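PDB 3PQU: transferrin binding protein B from Actinobacillus suis, which probably binds host transferrin at the outer membrane as a surface lipoprotein, and so helps the bacterium acquire iron. Local coordinates for residues 89-92 / 93-97; 371-374 / 375-379. All coordinates share one frame; numbering follows the deposited sequence.

Contact 1. Residues 89-92 / 93-97; sequences PHLK and ELNDK
Lys92 and Asp96 sit one turn apart on helix 91-97 and form a weak salt bridge, with Lys92 NZ 3.3 Å from Asp96 OD2. The lysine chain bends at chi2 (87°) and chi4 (-43°), and this brings CE and NZ up to the oxygens of the carboxylate, close to its plane. Lys92 CE lies 3.3 Å from Asp96 OD1. Both side chains are exposed.

His90 is the N-cap residue. The His90 and Glu93 side chains run side by side, while the ring and carboxylate planes stand 76° apart. His90 ND1 donates to Glu93 OE1 over 2.9 Å. The oxygen lies in the ring plane, but the N-H reaches it from above the carboxylate plane. His90 NE2 bonds to Glu45, so a carboxylate at each ring nitrogen helps fix the ring rotation. The pair may favour a protonated imidazole.

The i to i+4 pattern begins with Leu94 N on His90 O at 2.8 Å. Leu91 O accepts Asn95 N and, weakly, Asn95 ND2.

The helix packs on the N-lobe handle sheet. Leu91 and Leu94 touch Val126 of strand 121-128, and Leu91 meets Ile103 of strand 103-105. The His90 ring stacks with Tyr152 of strand 150-157.

Contact 2. Residues 371-374 / 375-379; sequences AGVN and FKNSK
Asn377 holds the backbone of Asn374 and so ties the loop 371-374 to strand 376-383. This strand is the first of an antiparallel beta-hairpin with 386-393, in the C-lobe handle domain. The loop follows strand 366-369 and folds back over the beginning of the hairpin.

The tight part centres on the buried amide of Asn377. Its CB points toward the loop. With chi1 at -57°, CG lies beside the backbone N and the amide reaches the Asn374 backbone. Both ends of the amide are used. Asn377 OD1 accepts Asn374 N at 2.7 Å, in the plane of its carbonyl and on a lone pair. Asn377 ND2 donates to Asn374 O at 2.9 Å, and here the donor stands above the plane of the peptide carbonyl. The N-H...O angle is 147° in each bond. Two bonds to one residue's backbone fix the rotation of the amide. Asn374 CB also comes within 3.0 Å of Asn377 OD1. Gly372 has no side chain, and its CA packs directly on the amide, 3.4 Å from Asn377 CG.

The other side is looser. Val373 and the amide end of Asn374 are on the exposed side of the loop, and the Val373 CB points away from the strand.

On the opposite side of the strand from Asn377, Lys376 NZ bonds to Ala457 O. Phe375 turns away from the loop and packs on Cys393 and Cys394, which form a vicinal disulfide. Backbone bonds from Asn377 to Ala392 and from Lys379 to Ala390 tie the strand to 386-393.

Ala371 is held from further along the strand. Lys379 bends at chi2 (-65°), and its NZ donates to Ala371 O over 2.9 Å.

How the contacts relate
Contact 1 comes first along the chain, in the N-lobe handle, and contact 2 follows in the C-lobe handle. Their centres are 42 Å apart and their nearest atoms about 29 Å, so they do not touch. They share no sheet. The helix of contact 1 lies on the five-stranded sheet that includes 103-105, 121-128 and 150-157. Contact 2 opens strand 376-383, which pairs with 386-393 in another antiparallel sheet. Both lie at the surface. Each is a local feature of one handle: a helix start on the N-lobe handle sheet, and a loop-to-strand junction in the C-lobe handle. Neither contact joins the lobes. Along the chain, each handle is followed by a beta-barrel.

Contact 1. Residues 89-92 / 93-97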
ATOM      1  N   PRO A  89      16.392  -1.967  -1.184  1.00 25.06           N
ATOM      2  CA  PRO A  89      16.408  -1.955  -2.657  1.00 17.80           C
ATOM      3  C   PRO A  89      17.799  -1.689  -3.229  1.00 27.95           C
ATOM      4  O   PRO A  89      18.477  -0.792  -2.739  1.00 18.26           O
ATOM      5  CB  PRO A  89      15.461  -0.790  -3.016  1.00 25.86           C
ATOM      6  CG  PRO A  89      14.524  -0.689  -1.846  1.00 25.52           C
ATOM      7  CD  PRO A  89      15.336  -1.104  -0.617  1.00 21.46           C
ATOM      8  N   HIS A  90      18.207  -2.455  -4.245  1.00 23.90           N
ATOM      9  CA  HIS A  90      19.490  -2.261  -4.924  1.00 24.15           C
ATOM     10  C   HIS A  90      20.769  -2.543  -4.088  1.00 28.38           C
ATOM     11  O   HIS A  90      21.875  -2.482  -4.622  1.00 23.11           O
ATOM     12  CB  HIS A  90      19.545  -0.867  -5.573  1.00 21.41           C
ATOM     13  CG  HIS A  90      18.518  -0.667  -6.648  1.00 29.70           C
ATOM     14  ND1 HIS A  90      18.683  -1.136  -7.931  1.00 46.13           N
ATOM     15  CD2 HIS A  90      17.295  -0.081  -6.620  1.00 29.01           C
ATOM     16  CE1 HIS A  90      17.618  -0.837  -8.653  1.00 39.82           C
ATOM     17  NE2 HIS A  90      16.763  -0.191  -7.881  1.00 29.33           N
ATOM     18  N   LEU A  91      20.637  -2.859  -2.800  1.00 23.33           N
ATOM     19  CA  LEU A  91      21.829  -3.052  -1.960  1.00 27.73           C
ATOM     20  C   LEU A  91      22.757  -4.152  -2.514  1.00 24.48           C
ATOM     21  O   LEU A  91      23.976  -3.982  -2.592  1.00 24.21           O
ATOM     22  CB  LEU A  91      21.457  -3.335  -0.498  1.00 18.66           C
ATOM     23  CG  LEU A  91      22.664  -3.439   0.453  1.00 33.16           C
ATOM     24  CD1 LEU A  91      23.411  -2.097   0.554  1.00 19.96           C
ATOM     25  CD2 LEU A  91      22.300  -3.949   1.852  1.00 28.19           C
ATOM     26  N   LYS A  92      22.166  -5.270  -2.909  1.00 22.74           N
ATOM     27  CA  LYS A  92      22.904  -6.386  -3.490  1.00 21.44           C
ATOM     28  C   LYS A  92      23.540  -5.985  -4.817  1.00 29.81           C
ATOM     29  O   LYS A  92      24.714  -6.275  -5.064  1.00 31.63           O
ATOM     30  CB  LYS A  92      21.984  -7.592  -3.699  1.00 34.76           C
ATOM     31  CG  LYS A  92      22.606  -8.715  -4.529  1.00 45.83           C
ATOM     32  CD  LYS A  92      23.401  -9.688  -3.669  1.00 72.72           C
ATOM     33  CE  LYS A  92      24.165 -10.699  -4.526  1.00 76.61           C
ATOM     34  NZ  LYS A  92      23.346 -11.225  -5.661  1.00 64.19           N
ATOM     35  N   GLU A  93      22.767  -5.322  -5.673  1.00 21.75           N
ATOM     36  CA  GLU A  93      23.275  -4.838  -6.951  1.00 34.21           C
ATOM     37  C   GLU A  93      24.492  -3.937  -6.755  1.00 27.24           C
ATOM     38  O   GLU A  93      25.478  -4.083  -7.457  1.00 23.45           O
ATOM     39  CB  GLU A  93      22.211  -4.028  -7.698  1.00 35.48           C
ATOM     40  CG  GLU A  93      21.358  -4.778  -8.693  1.00 53.29           C
ATOM     41  CD  GLU A  93      20.344  -3.853  -9.376  1.00 69.42           C
ATOM     42  OE1 GLU A  93      20.621  -2.634  -9.503  1.00 46.33           O
ATOM     43  OE2 GLU A  93      19.269  -4.340  -9.783  1.00 81.33           O
ATOM     44  N   LEU A  94      24.395  -2.969  -5.846  1.00 21.89           N
ATOM     45  CA  LEU A  94      25.495  -2.034  -5.592  1.00 25.68           C
ATOM     46  C   LEU A  94      26.741  -2.769  -5.064  1.00 25.08           C
ATOM     47  O   LEU A  94      27.866  -2.491  -5.489  1.00 19.23           O
ATOM     48  CB  LEU A  94      25.062  -0.948  -4.598  1.00 11.16           C
ATOM     49  CG  LEU A  94      24.012   0.075  -5.073  1.00 17.98           C
ATOM     50  CD1 LEU A  94      23.667   1.033  -3.951  1.00 31.62           C
ATOM     51  CD2 LEU A  94      24.509   0.866  -6.289  1.00 24.73           C
ATOM     52  N   ASN A  95      26.532  -3.709  -4.150  1.00 17.66           N
ATOM     53  CA  ASN A  95      27.622  -4.569  -3.657  1.00 22.29           C
ATOM     54  C   ASN A  95      28.308  -5.407  -4.730  1.00 34.39           C
ATOM     55  O   ASN A  95      29.534  -5.534  -4.717  1.00 28.41           O
ATOM     56  CB  ASN A  95      27.166  -5.451  -2.490  1.00 22.06           C
ATOM     57  CG  ASN A  95      27.261  -4.724  -1.155  1.00 25.42           C
ATOM     58  OD1 ASN A  95      28.357  -4.394  -0.697  1.00 37.13           O
ATOM     59  ND2 ASN A  95      26.118  -4.450  -0.537  1.00 24.95           N
ATOM     60  N   ASP A  96      27.537  -5.953  -5.669  1.00 24.17           N
ATOM     61  CA  ASP A  96      28.124  -6.765  -6.732  1.00 25.16           C
ATOM     62  C   ASP A  96      29.030  -5.963  -7.666  1.00 28.26           C
ATOM     63  O   ASP A  96      30.000  -6.494  -8.144  1.00 24.09           O
ATOM     64  CB  ASP A  96      27.052  -7.494  -7.557  1.00 33.14           C
ATOM     65  CG  ASP A  96      26.304  -8.558  -6.751  1.00 44.51           C
ATOM     66  OD1 ASP A  96      26.737  -8.878  -5.619  1.00 36.93           O
ATOM     67  OD2 ASP A  96      25.271  -9.056  -7.252  1.00 44.12           O
ATOM     68  N   LYS A  97      28.720  -4.696  -7.933  1.00 31.66           N
ATOM     69  CA  LYS A  97      29.499  -3.928  -8.910  1.00 21.81           C
ATOM     70  C   LYS A  97      30.529  -2.939  -8.313  1.00 35.28           C
ATOM     71  O   LYS A  97      31.251  -2.251  -9.045  1.00 25.09           O
ATOM     72  CB  LYS A  97      28.569  -3.153  -9.863  1.00 17.84           C
ATOM     73  CG  LYS A  97      27.834  -1.970  -9.219  1.00 19.88           C
ATOM     74  CD  LYS A  97      26.837  -1.341 -10.228  1.00 26.78           C
ATOM     75  CE  LYS A  97      26.070  -0.166  -9.626  1.00 35.66           C
ATOM     76  NZ  LYS A  97      26.943   0.969  -9.155  1.00 15.13           N
TER

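Contact 2. Residues 371-374 / 375-379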
ATOM      1  N   ALA A 371     -13.697  -4.922 -12.397  1.00 35.40           N
ATOM      2  CA  ALA A 371     -15.015  -4.607 -12.922  1.00 41.06           C
ATOM      3  C   ALA A 371     -15.155  -5.115 -14.350  1.00 47.25           C
ATOM      4  O   ALA A 371     -14.160  -5.370 -15.030  1.00 52.13           O
ATOM      5  CB  ALA A 371     -15.278  -3.108 -12.847  1.00 35.32           C
ATOM      6  N   GLY A 372     -16.392  -5.263 -14.805  1.00 42.39           N
ATOM      7  CA  GLY A 372     -16.628  -5.747 -16.152  1.00 36.73           C
ATOM      8  C   GLY A 372     -18.076  -5.592 -16.570  1.00 42.29           C
ATOM      9  O   GLY A 372     -18.924  -5.182 -15.776  1.00 52.95           O
ATOM     10  N   VAL A 373     -18.353  -5.924 -17.825  1.00 45.20           N
ATOM     11  CA  VAL A 373     -19.677  -5.731 -18.398  1.00 64.45           C
ATOM     12  C   VAL A 373     -20.683  -6.750 -17.868  1.00 59.47           C
ATOM     13  O   VAL A 373     -21.880  -6.495 -17.873  1.00 60.36           O
ATOM     14  CB  VAL A 373     -19.635  -5.795 -19.951  1.00 63.20           C
ATOM     15  CG1 VAL A 373     -18.687  -4.731 -20.499  1.00 56.84           C
ATOM     16  CG2 VAL A 373     -19.215  -7.184 -20.430  1.00 49.38           C
ATOM     17  N   ASN A 374     -20.191  -7.896 -17.405  1.00 57.94           N
ATOM     18  CA  ASN A 374     -21.059  -8.980 -16.944  1.00 45.64           C
ATOM     19  C   ASN A 374     -21.366  -8.930 -15.448  1.00 55.48           C
ATOM     20  O   ASN A 374     -20.806  -8.115 -14.711  1.00 49.03           O
ATOM     21  CB  ASN A 374     -20.437 -10.331 -17.296  1.00 53.03           C
ATOM     22  CG  ASN A 374     -20.353 -10.557 -18.788  1.00 73.21           C
ATOM     23  OD1 ASN A 374     -21.255 -10.177 -19.533  1.00 66.80           O
ATOM     24  ND2 ASN A 374     -19.268 -11.181 -19.235  1.00 79.72           N
ATOM     25  N   PHE A 375     -22.267  -9.806 -15.009  1.00 56.57           N
ATOM     26  CA  PHE A 375     -22.590  -9.932 -13.591  1.00 55.44           C
ATOM     27  C   PHE A 375     -21.346 -10.291 -12.794  1.00 45.59           C
ATOM     28  O   PHE A 375     -21.049  -9.663 -11.785  1.00 48.27           O
ATOM     29  CB  PHE A 375     -23.669 -10.986 -13.361  1.00 54.31           C
ATOM     30  CG  PHE A 375     -23.930 -11.268 -11.909  1.00 61.77           C
ATOM     31  CD1 PHE A 375     -24.627 -10.356 -11.130  1.00 64.29           C
ATOM     32  CD2 PHE A 375     -23.473 -12.438 -11.320  1.00 57.95           C
ATOM     33  CE1 PHE A 375     -24.870 -10.607  -9.793  1.00 64.14           C
ATOM     34  CE2 PHE A 375     -23.713 -12.699  -9.982  1.00 58.70           C
ATOM     35  CZ  PHE A 375     -24.414 -11.783  -9.216  1.00 62.23           C
ATOM     36  N   LYS A 376     -20.639 -11.324 -13.239  1.00 49.86           N
ATOM     37  CA  LYS A 376     -19.301 -11.598 -12.737  1.00 52.01           C
ATOM     38  C   LYS A 376     -18.378 -11.717 -13.943  1.00 57.96           C
ATOM     39  O   LYS A 376     -18.809 -12.140 -15.015  1.00 48.01           O
ATOM     40  CB  LYS A 376     -19.271 -12.841 -11.840  1.00 42.05           C
ATOM     41  CG  LYS A 376     -19.294 -14.181 -12.547  1.00 47.13           C
ATOM     42  CD  LYS A 376     -19.282 -15.314 -11.518  1.00 61.38           C
ATOM     43  CE  LYS A 376     -19.063 -16.682 -12.154  1.00 63.25           C
ATOM     44  NZ  LYS A 376     -19.241 -17.774 -11.155  1.00 64.01           N
ATOM     45  N   ASN A 377     -17.121 -11.318 -13.777  1.00 51.43           N
ATOM     46  CA  ASN A 377     -16.211 -11.184 -14.907  1.00 49.42           C
ATOM     47  C   ASN A 377     -14.875 -11.853 -14.648  1.00 48.14           C
ATOM     48  O   ASN A 377     -14.333 -11.767 -13.550  1.00 46.31           O
ATOM     49  CB  ASN A 377     -16.008  -9.701 -15.225  1.00 47.76           C
ATOM     50  CG  ASN A 377     -17.318  -8.992 -15.516  1.00 51.65           C
ATOM     51  OD1 ASN A 377     -17.783  -8.972 -16.655  1.00 48.74           O
ATOM     52  ND2 ASN A 377     -17.933  -8.423 -14.480  1.00 47.07           N
ATOM     53  N   SER A 378     -14.348 -12.520 -15.666  1.00 61.05           N
ATOM     54  CA  SER A 378     -13.052 -13.172 -15.551  1.00 52.24           C
ATOM     55  C   SER A 378     -11.937 -12.304 -16.128  1.00 50.18           C
ATOM     56  O   SER A 378     -12.085 -11.712 -17.198  1.00 52.10           O
ATOM     57  CB  SER A 378     -13.075 -14.528 -16.252  1.00 56.09           C
ATOM     58  OG  SER A 378     -11.795 -15.133 -16.208  1.00 77.24           O
ATOM     59  N   LYS A 379     -10.824 -12.235 -15.412  1.00 53.07           N
ATOM     60  CA  LYS A 379      -9.669 -11.473 -15.858  1.00 47.92           C
ATOM     61  C   LYS A 379      -8.445 -12.378 -15.912  1.00 56.17           C
ATOM     62  O   LYS A 379      -8.199 -13.161 -14.991  1.00 46.40           O
ATOM     63  CB  LYS A 379      -9.405 -10.299 -14.912  1.00 55.40           C
ATOM     64  CG  LYS A 379     -10.604  -9.395 -14.676  1.00 62.57           C
ATOM     65  CD  LYS A 379     -11.029  -8.664 -15.941  1.00 62.44           C
ATOM     66  CE  LYS A 379     -12.174  -7.705 -15.650  1.00 48.92           C
ATOM     67  NZ  LYS A 379     -12.534  -6.899 -16.845  1.00 62.91           N
TER